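Long-range contacts in SAS-6 (Leishmania major, PDB 4CKM), which probably builds the central ring of the centriole and basal-body cartwheel by self-association, in which its globular N-terminal domain, the part described here, takes part: residues S48-P53 with S139-S144; V63-G68 with V79-T84; L95-D100 with V113-F118. One frame throughout, in Å; residues are numbered along the deposited sequence.

Contact 1. Residues S48-P53 with S139-S144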
# COMPACT_ATOMS: atom_id res chain seq x y z
N SER A 48 8.08 -12.07 -9.67
CA SER A 48 8.62 -11.05 -10.58
C SER A 48 9.78 -10.33 -9.89
O SER A 48 9.58 -9.63 -8.89
CB SER A 48 7.54 -10.05 -11.01
OG SER A 48 8.11 -9.03 -11.82
N THR A 49 10.98 -10.53 -10.41
CA THR A 49 12.20 -9.92 -9.88
C THR A 49 12.72 -8.83 -10.81
O THR A 49 12.70 -8.98 -12.03
CB THR A 49 13.34 -10.93 -9.77
OG1 THR A 49 13.55 -11.55 -11.04
CG2 THR A 49 13.00 -12.00 -8.79
N LYS A 50 13.23 -7.76 -10.22
CA LYS A 50 13.91 -6.74 -11.00
C LYS A 50 14.88 -5.92 -10.17
O LYS A 50 14.66 -5.74 -8.97
CB LYS A 50 12.91 -5.84 -11.70
CG LYS A 50 12.21 -4.84 -10.82
CD LYS A 50 11.23 -4.03 -11.65
CE LYS A 50 10.43 -3.09 -10.76
NZ LYS A 50 8.98 -3.10 -11.09
N MET A 51 15.99 -5.53 -10.79
CA MET A 51 16.83 -4.45 -10.26
C MET A 51 16.63 -3.25 -11.15
O MET A 51 17.14 -3.22 -12.28
CB MET A 51 18.31 -4.79 -10.20
CG MET A 51 19.09 -3.62 -9.57
SD MET A 51 20.90 -3.61 -9.57
CE MET A 51 21.34 -3.87 -11.30
N PRO A 52 15.90 -2.24 -10.67
CA PRO A 52 15.74 -1.08 -11.52
C PRO A 52 17.10 -0.49 -11.89
O PRO A 52 18.03 -0.58 -11.09
CB PRO A 52 14.92 -0.11 -10.67
CG PRO A 52 14.27 -0.98 -9.63
CD PRO A 52 15.30 -2.04 -9.35
N PRO A 53 17.22 0.08 -13.10
CA PRO A 53 16.12 0.32 -14.03
C PRO A 53 15.80 -0.87 -14.97
O PRO A 53 14.93 -0.75 -15.83
CB PRO A 53 16.63 1.53 -14.82
CG PRO A 53 18.13 1.37 -14.82
CD PRO A 53 18.51 0.45 -13.69
N SER A 139 6.36 -9.92 -5.92
CA SER A 139 7.34 -9.09 -6.59
C SER A 139 8.53 -8.95 -5.66
O SER A 139 8.34 -8.91 -4.44
CB SER A 139 6.74 -7.73 -6.88
OG SER A 139 7.72 -6.92 -7.47
N PHE A 140 9.73 -8.94 -6.21
CA PHE A 140 10.93 -8.69 -5.42
C PHE A 140 11.81 -7.69 -6.14
O PHE A 140 12.34 -7.99 -7.20
CB PHE A 140 11.70 -9.97 -5.15
CG PHE A 140 12.78 -9.82 -4.12
CD1 PHE A 140 12.47 -9.50 -2.80
CD2 PHE A 140 14.10 -10.03 -4.45
CE1 PHE A 140 13.45 -9.39 -1.83
CE2 PHE A 140 15.10 -9.91 -3.48
CZ PHE A 140 14.77 -9.58 -2.18
N VAL A 141 11.91 -6.49 -5.58
CA VAL A 141 12.65 -5.40 -6.21
C VAL A 141 13.94 -5.14 -5.46
O VAL A 141 13.93 -4.79 -4.30
CB VAL A 141 11.84 -4.12 -6.17
CG1 VAL A 141 12.60 -3.01 -6.87
CG2 VAL A 141 10.45 -4.34 -6.79
N LEU A 142 15.05 -5.33 -6.15
CA LEU A 142 16.36 -5.09 -5.59
C LEU A 142 16.71 -3.59 -5.66
O LEU A 142 16.20 -2.88 -6.51
CB LEU A 142 17.41 -5.88 -6.36
CG LEU A 142 17.24 -7.40 -6.53
CD1 LEU A 142 18.30 -7.94 -7.46
CD2 LEU A 142 17.36 -8.12 -5.21
N ASN A 143 17.57 -3.13 -4.75
CA ASN A 143 18.09 -1.76 -4.82
C ASN A 143 19.28 -1.65 -5.79
O ASN A 143 19.68 -2.65 -6.37
CB ASN A 143 18.45 -1.26 -3.41
CG ASN A 143 19.73 -1.89 -2.84
OD1 ASN A 143 20.10 -3.04 -3.10
ND2 ASN A 143 20.39 -1.12 -2.00
N SER A 144 19.82 -0.45 -6.00
CA SER A 144 21.07 -0.23 -6.79
C SER A 144 20.77 0.29 -8.20
O SER A 144 19.80 1.03 -8.40
CB SER A 144 21.96 -1.49 -6.88
OG SER A 144 23.19 -1.26 -7.53
O HOH W 1 8.78 -6.91 -10.24
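Ser-48 and Ser-139 open a parallel ladder in which Thr-49 faces Phe-140 and Lys-50 faces Val-141. Ser-48 O accepts from Phe-140 N at 2.8 Å. Phe-140 O in turn accepts from Lys-50 N over a longer 3.2 Å, and Lys-50 O takes Leu-142 N. Phe-140 thus bonds to the residues before and after its partner, as parallel strands require. The rhythm would bring Pro-52 N to Leu-142 O next, but proline has no N-H. Its CD lies 3.1 Å from Leu-142 O instead, and the ladder stops. Pro-52 still packs its ring across Val-141 at about a right angle, CD and CG both meeting CG1.

By this pairing strand 39-50 joins strand 136-142, so that the first and last strands of the sheet meet in a head domain related to that of XRCC4. Thr-49 and Phe-140 share the face on which the Phe-140 ring meets Phe-93 edge-to-face and Thr-49 OG1 bonds to Arg-59. On the other face, the hydroxyls of Ser-48 and Ser-139 share a water between OG and OG, and Ser-48 O accepts weakly from it. Beyond them Lys-50 runs beside Val-141 and lays its aliphatic CE near CG2.

Met-51 lies past the ladder, and its long, flexible thioether follows the departing chain. CB touches Leu-142 CB at 4.1 Å. With CG anti to the backbone N (chi1 -177°), that next carbon reaches 3.4 Å from Asn-143 O. Met-51 SD passes 3.6 Å from the same Asn-143 O and equally near CB of the poorly ordered Ser-144, whereas a bend at chi3 (52°) turns the methyl CE off this line, leaving the sulfur to make the last touch.

Contact 2. Residues V63-G68 with V79-T84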
# COMPACT_ATOMS: atom_id res chain seq x y z
N VAL A 63 11.30 -20.13 -1.12
CA VAL A 63 10.94 -19.32 -0.01
C VAL A 63 10.89 -20.18 1.23
O VAL A 63 10.40 -21.32 1.19
CB VAL A 63 9.62 -18.59 -0.25
CG1 VAL A 63 8.45 -19.54 -0.22
CG2 VAL A 63 9.42 -17.52 0.81
N TYR A 64 11.36 -19.61 2.34
CA TYR A 64 11.60 -20.37 3.56
C TYR A 64 11.25 -19.50 4.77
O TYR A 64 11.74 -18.38 4.91
CB TYR A 64 13.07 -20.78 3.57
CG TYR A 64 13.58 -21.56 4.77
CD1 TYR A 64 13.41 -22.94 4.85
CD2 TYR A 64 14.28 -20.93 5.79
CE1 TYR A 64 13.90 -23.66 5.93
CE2 TYR A 64 14.77 -21.64 6.87
CZ TYR A 64 14.58 -23.00 6.94
OH TYR A 64 15.06 -23.69 8.00
N VAL A 65 10.36 -19.99 5.61
CA VAL A 65 9.96 -19.27 6.80
C VAL A 65 10.20 -20.18 7.99
O VAL A 65 9.71 -21.31 8.02
CB VAL A 65 8.47 -18.84 6.75
CG1 VAL A 65 8.07 -18.13 8.03
CG2 VAL A 65 8.18 -17.94 5.56
N ARG A 66 10.96 -19.68 8.96
CA ARG A 66 11.29 -20.43 10.18
C ARG A 66 11.15 -19.54 11.43
O ARG A 66 11.49 -18.36 11.39
CB ARG A 66 12.72 -20.96 10.10
CG ARG A 66 13.13 -21.87 11.26
CD ARG A 66 14.55 -22.40 11.09
NE ARG A 66 15.57 -21.36 11.29
CZ ARG A 66 16.81 -21.37 10.76
NH1 ARG A 66 17.22 -22.35 9.95
NH2 ARG A 66 17.65 -20.37 11.04
N THR A 67 10.62 -20.12 12.51
CA THR A 67 10.61 -19.48 13.82
C THR A 67 11.68 -20.11 14.68
O THR A 67 11.91 -21.31 14.60
CB THR A 67 9.27 -19.68 14.56
OG1 THR A 67 9.05 -21.07 14.80
CG2 THR A 67 8.12 -19.10 13.75
N GLY A 68 12.34 -19.30 15.50
CA GLY A 68 13.32 -19.80 16.46
C GLY A 68 13.65 -18.78 17.55
O GLY A 68 12.79 -18.01 17.99
N VAL A 79 11.51 -14.55 13.75
CA VAL A 79 10.91 -15.08 12.55
C VAL A 79 11.89 -14.82 11.43
O VAL A 79 12.32 -13.68 11.22
CB VAL A 79 9.60 -14.35 12.24
CG1 VAL A 79 9.07 -14.77 10.88
CG2 VAL A 79 8.57 -14.66 13.31
N LEU A 80 12.25 -15.89 10.73
CA LEU A 80 13.15 -15.79 9.59
C LEU A 80 12.36 -16.06 8.30
O LEU A 80 11.63 -17.06 8.20
CB LEU A 80 14.28 -16.79 9.75
CG LEU A 80 15.20 -16.86 8.53
CD1 LEU A 80 16.12 -15.65 8.46
CD2 LEU A 80 16.02 -18.14 8.54
N VAL A 81 12.52 -15.16 7.34
CA VAL A 81 11.96 -15.27 6.00
C VAL A 81 13.14 -15.17 5.04
O VAL A 81 13.81 -14.13 4.95
CB VAL A 81 10.97 -14.12 5.69
CG1 VAL A 81 10.46 -14.19 4.26
CG2 VAL A 81 9.79 -14.16 6.63
N ARG A 82 13.36 -16.25 4.30
CA ARG A 82 14.45 -16.36 3.36
C ARG A 82 13.95 -16.61 1.93
O ARG A 82 13.04 -17.40 1.67
CB ARG A 82 15.33 -17.51 3.80
CG ARG A 82 16.50 -17.79 2.89
CD ARG A 82 17.16 -19.11 3.29
NE ARG A 82 17.97 -18.95 4.49
CZ ARG A 82 18.14 -19.87 5.44
NH1 ARG A 82 17.54 -21.06 5.37
NH2 ARG A 82 18.91 -19.58 6.48
N LEU A 83 14.61 -15.95 0.99
CA LEU A 83 14.33 -16.08 -0.40
C LEU A 83 15.60 -16.54 -1.09
O LEU A 83 16.67 -15.94 -0.91
CB LEU A 83 13.94 -14.71 -0.92
CG LEU A 83 12.93 -14.63 -2.03
CD1 LEU A 83 11.65 -15.35 -1.64
CD2 LEU A 83 12.67 -13.16 -2.34
N THR A 84 15.52 -17.62 -1.87
CA THR A 84 16.69 -18.09 -2.61
C THR A 84 16.39 -18.36 -4.07
O THR A 84 15.23 -18.47 -4.48
CB THR A 84 17.25 -19.39 -2.02
OG1 THR A 84 16.21 -20.36 -1.93
CG2 THR A 84 17.81 -19.14 -0.64
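Leu-80 CD2 touches three flat groups. It sits 3.7 Å above one face of the Arg-66 guanidinium and 3.8 Å above a face of the Arg-82 guanidinium, displaced toward the rim in both. It also meets the edge of the Tyr-64 ring, near the ring plane, 4.1 Å from CE2. Ring and Arg-82 guanidinium are turned only 13° apart, and NH1 of Arg-82 approaches Tyr-64 CE2 obliquely to 3.2 Å. Both residues start with CG anti to the backbone N (chi1 179° in Tyr-64), and the two side chains run side by side; the bend of Arg-82 at chi3 comes further out. Arg-66 NH1 donates to Tyr-64 OH, the hydroxyl lying 30° out of the guanidinium plane.

Beneath these groups is an antiparallel beta hairpin of strands 57-70 and 76-85. Tyr-64 with Arg-82 and Arg-66 with Leu-80 are hydrogen-bonded pairs; the shortest bonds, from Arg-82 N to Tyr-64 O and from Leu-80 N to Arg-66 O, are both 2.7 Å. The non-hydrogen-bonded pairs carry the opposite face, where the beta-branched Val-63, Val-65, Val-79 and Val-81 present short apolar side chains to helix 117-130. Leu-83 CD1 meets Val-63 CG2 there.

One face of the hairpin is therefore largely apolar and covered by a helix, while the other mixes aromatic, aliphatic and cationic groups. Arg-66 NH1 and Arg-82 NH2 are 4.8 Å apart, like charges whose repulsion, if felt, the salt bridge of Arg-82 NE with Glu-94 on strand 88-98 would be expected to ease.

Contact 3. Residues L95-D100 with V113-F118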
# COMPACT_ATOMS: atom_id res chain seq x y z
N LEU A 95 15.03 -11.70 5.90
CA LEU A 95 14.52 -10.83 6.91
C LEU A 95 14.52 -11.64 8.18
O LEU A 95 13.99 -12.76 8.22
CB LEU A 95 13.09 -10.42 6.62
CG LEU A 95 12.39 -9.77 7.83
CD1 LEU A 95 13.01 -8.41 8.11
CD2 LEU A 95 10.90 -9.62 7.62
N GLU A 96 15.06 -11.07 9.23
CA GLU A 96 15.01 -11.71 10.52
C GLU A 96 14.29 -10.76 11.45
O GLU A 96 14.77 -9.66 11.71
CB GLU A 96 16.40 -11.99 11.02
CG GLU A 96 16.41 -12.94 12.19
CD GLU A 96 17.81 -13.10 12.73
OE1 GLU A 96 18.70 -13.52 11.94
OE2 GLU A 96 18.02 -12.76 13.92
N LEU A 97 13.14 -11.17 11.92
CA LEU A 97 12.31 -10.28 12.70
C LEU A 97 12.29 -10.70 14.17
O LEU A 97 11.85 -11.79 14.53
CB LEU A 97 10.93 -10.25 12.09
CG LEU A 97 9.92 -9.34 12.76
CD1 LEU A 97 10.38 -7.88 12.85
CD2 LEU A 97 8.61 -9.47 11.99
N LEU A 98 12.80 -9.83 15.03
CA LEU A 98 12.84 -10.10 16.49
C LEU A 98 11.54 -9.63 17.15
O LEU A 98 11.03 -8.55 16.83
CB LEU A 98 14.02 -9.38 17.14
CG LEU A 98 15.44 -9.56 16.58
CD1 LEU A 98 16.48 -8.89 17.47
CD2 LEU A 98 15.77 -11.03 16.44
N GLU A 99 11.01 -10.42 18.07
CA GLU A 99 9.85 -10.00 18.87
C GLU A 99 10.02 -8.63 19.52
O GLU A 99 9.08 -7.87 19.61
CB GLU A 99 9.55 -11.04 19.91
CG GLU A 99 8.34 -10.70 20.75
CD GLU A 99 7.71 -11.93 21.36
OE1 GLU A 99 8.42 -12.94 21.59
OE2 GLU A 99 6.48 -11.89 21.61
N ASP A 100 11.24 -8.30 19.94
CA ASP A 100 11.60 -6.97 20.45
C ASP A 100 11.19 -5.82 19.58
O ASP A 100 10.85 -4.78 20.09
CB ASP A 100 13.13 -6.85 20.56
CG ASP A 100 13.67 -7.63 21.69
OD1 ASP A 100 12.86 -8.22 22.44
OD2 ASP A 100 14.92 -7.68 21.81
N VAL A 113 -2.47 -8.87 13.65
CA VAL A 113 -2.02 -10.08 14.31
C VAL A 113 -0.83 -9.84 15.24
O VAL A 113 -0.08 -8.88 15.06
CB VAL A 113 -1.63 -11.16 13.29
CG1 VAL A 113 -2.87 -11.63 12.55
CG2 VAL A 113 -0.58 -10.65 12.31
N ASP A 114 -0.66 -10.73 16.21
CA ASP A 114 0.45 -10.63 17.15
C ASP A 114 1.64 -11.40 16.59
O ASP A 114 1.59 -11.93 15.47
CB ASP A 114 0.03 -11.16 18.52
CG ASP A 114 -0.33 -12.62 18.50
OD1 ASP A 114 -0.01 -13.33 17.54
OD2 ASP A 114 -0.97 -13.06 19.46
N PHE A 115 2.72 -11.47 17.37
CA PHE A 115 3.96 -12.02 16.86
C PHE A 115 3.87 -13.50 16.51
O PHE A 115 4.50 -13.95 15.56
CB PHE A 115 5.07 -11.81 17.86
CG PHE A 115 6.42 -12.11 17.32
CD1 PHE A 115 7.02 -11.26 16.41
CD2 PHE A 115 7.10 -13.23 17.71
CE1 PHE A 115 8.27 -11.52 15.91
CE2 PHE A 115 8.35 -13.49 17.21
CZ PHE A 115 8.94 -12.64 16.32
N HIS A 116 3.09 -14.25 17.26
CA HIS A 116 2.84 -15.66 16.94
C HIS A 116 2.04 -15.79 15.63
O HIS A 116 2.32 -16.67 14.80
CB HIS A 116 2.08 -16.33 18.09
CG HIS A 116 1.71 -17.76 17.83
ND1 HIS A 116 2.58 -18.81 18.08
CD2 HIS A 116 0.58 -18.32 17.33
CE1 HIS A 116 2.00 -19.95 17.74
NE2 HIS A 116 0.79 -19.68 17.29
N GLY A 117 1.03 -14.94 15.48
CA GLY A 117 0.16 -14.97 14.33
C GLY A 117 0.86 -14.52 13.06
O GLY A 117 0.55 -15.02 11.97
N PHE A 118 1.83 -13.62 13.19
CA PHE A 118 2.40 -13.00 12.01
C PHE A 118 2.98 -13.98 10.97
O PHE A 118 2.64 -13.90 9.79
CB PHE A 118 3.43 -11.93 12.36
CG PHE A 118 4.17 -11.44 11.17
CD1 PHE A 118 3.52 -10.65 10.24
CD2 PHE A 118 5.47 -11.85 10.92
CE1 PHE A 118 4.17 -10.22 9.09
CE2 PHE A 118 6.14 -11.41 9.78
CZ PHE A 118 5.49 -10.59 8.87
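Leu-97 and Glu-99 receive Phe-115 where strand 88-98 of the SAS-6 head domain ends against the turn leading into helix 117-130. The buried Phe-115 ring is the tight part. Glu-99 CB stands over its face, 3.9 Å from the centroid and 11° off the normal, a CH-pi contact. At the ring edge, in plane, Leu-97 O lies 3.5 Å from CZ, where the slightly positive C-H rim suits a carbonyl. A branched leucine serves both aromatics: CG of Leu-97 approaches Phe-115 CE1, and CD2 meets Phe-118 CE2 at 3.8 Å, the two side chains crossing at about a right angle.

Outward the packing thins. The Glu-99 carboxylate, 18° from the ring plane, keeps OE2 4.0 Å from Phe-115 CB, and no hydrogen bond spans the segments. Asp-114 and His-116 are exposed, suiting their polar side chains, while Val-113 packs on Phe-163 of the second subunit, consistent with the head-to-head association of SAS-6 domains. Gly-117, with no side chain to crowd the cap, gives its N-H to Asp-114 OD1 at 2.8 Å, nearly along the C-O axis.

Overall arrangement
From the N terminus, strand 39-50 supplies the first half of contact 1, which stays open until strand 136-142 returns; contacts 2 and 3 both fall within that long loop. Contact 2 closes first, as the hairpin of strands 57-70 and 76-85. Contact 3 follows in series, bringing the start of helix 117-130 back to the end of strand 88-98 after helix 102-109. Contacts 2 and 3 adjoin: Val-79 O and Leu-97 N probably hydrogen-bond between neighbouring strands, and Val-79 also packs on Phe-115. Contact 1 lies on the other side of the chain's centre from both, yet meets contact 2 where Phe-140 packs on Leu-83.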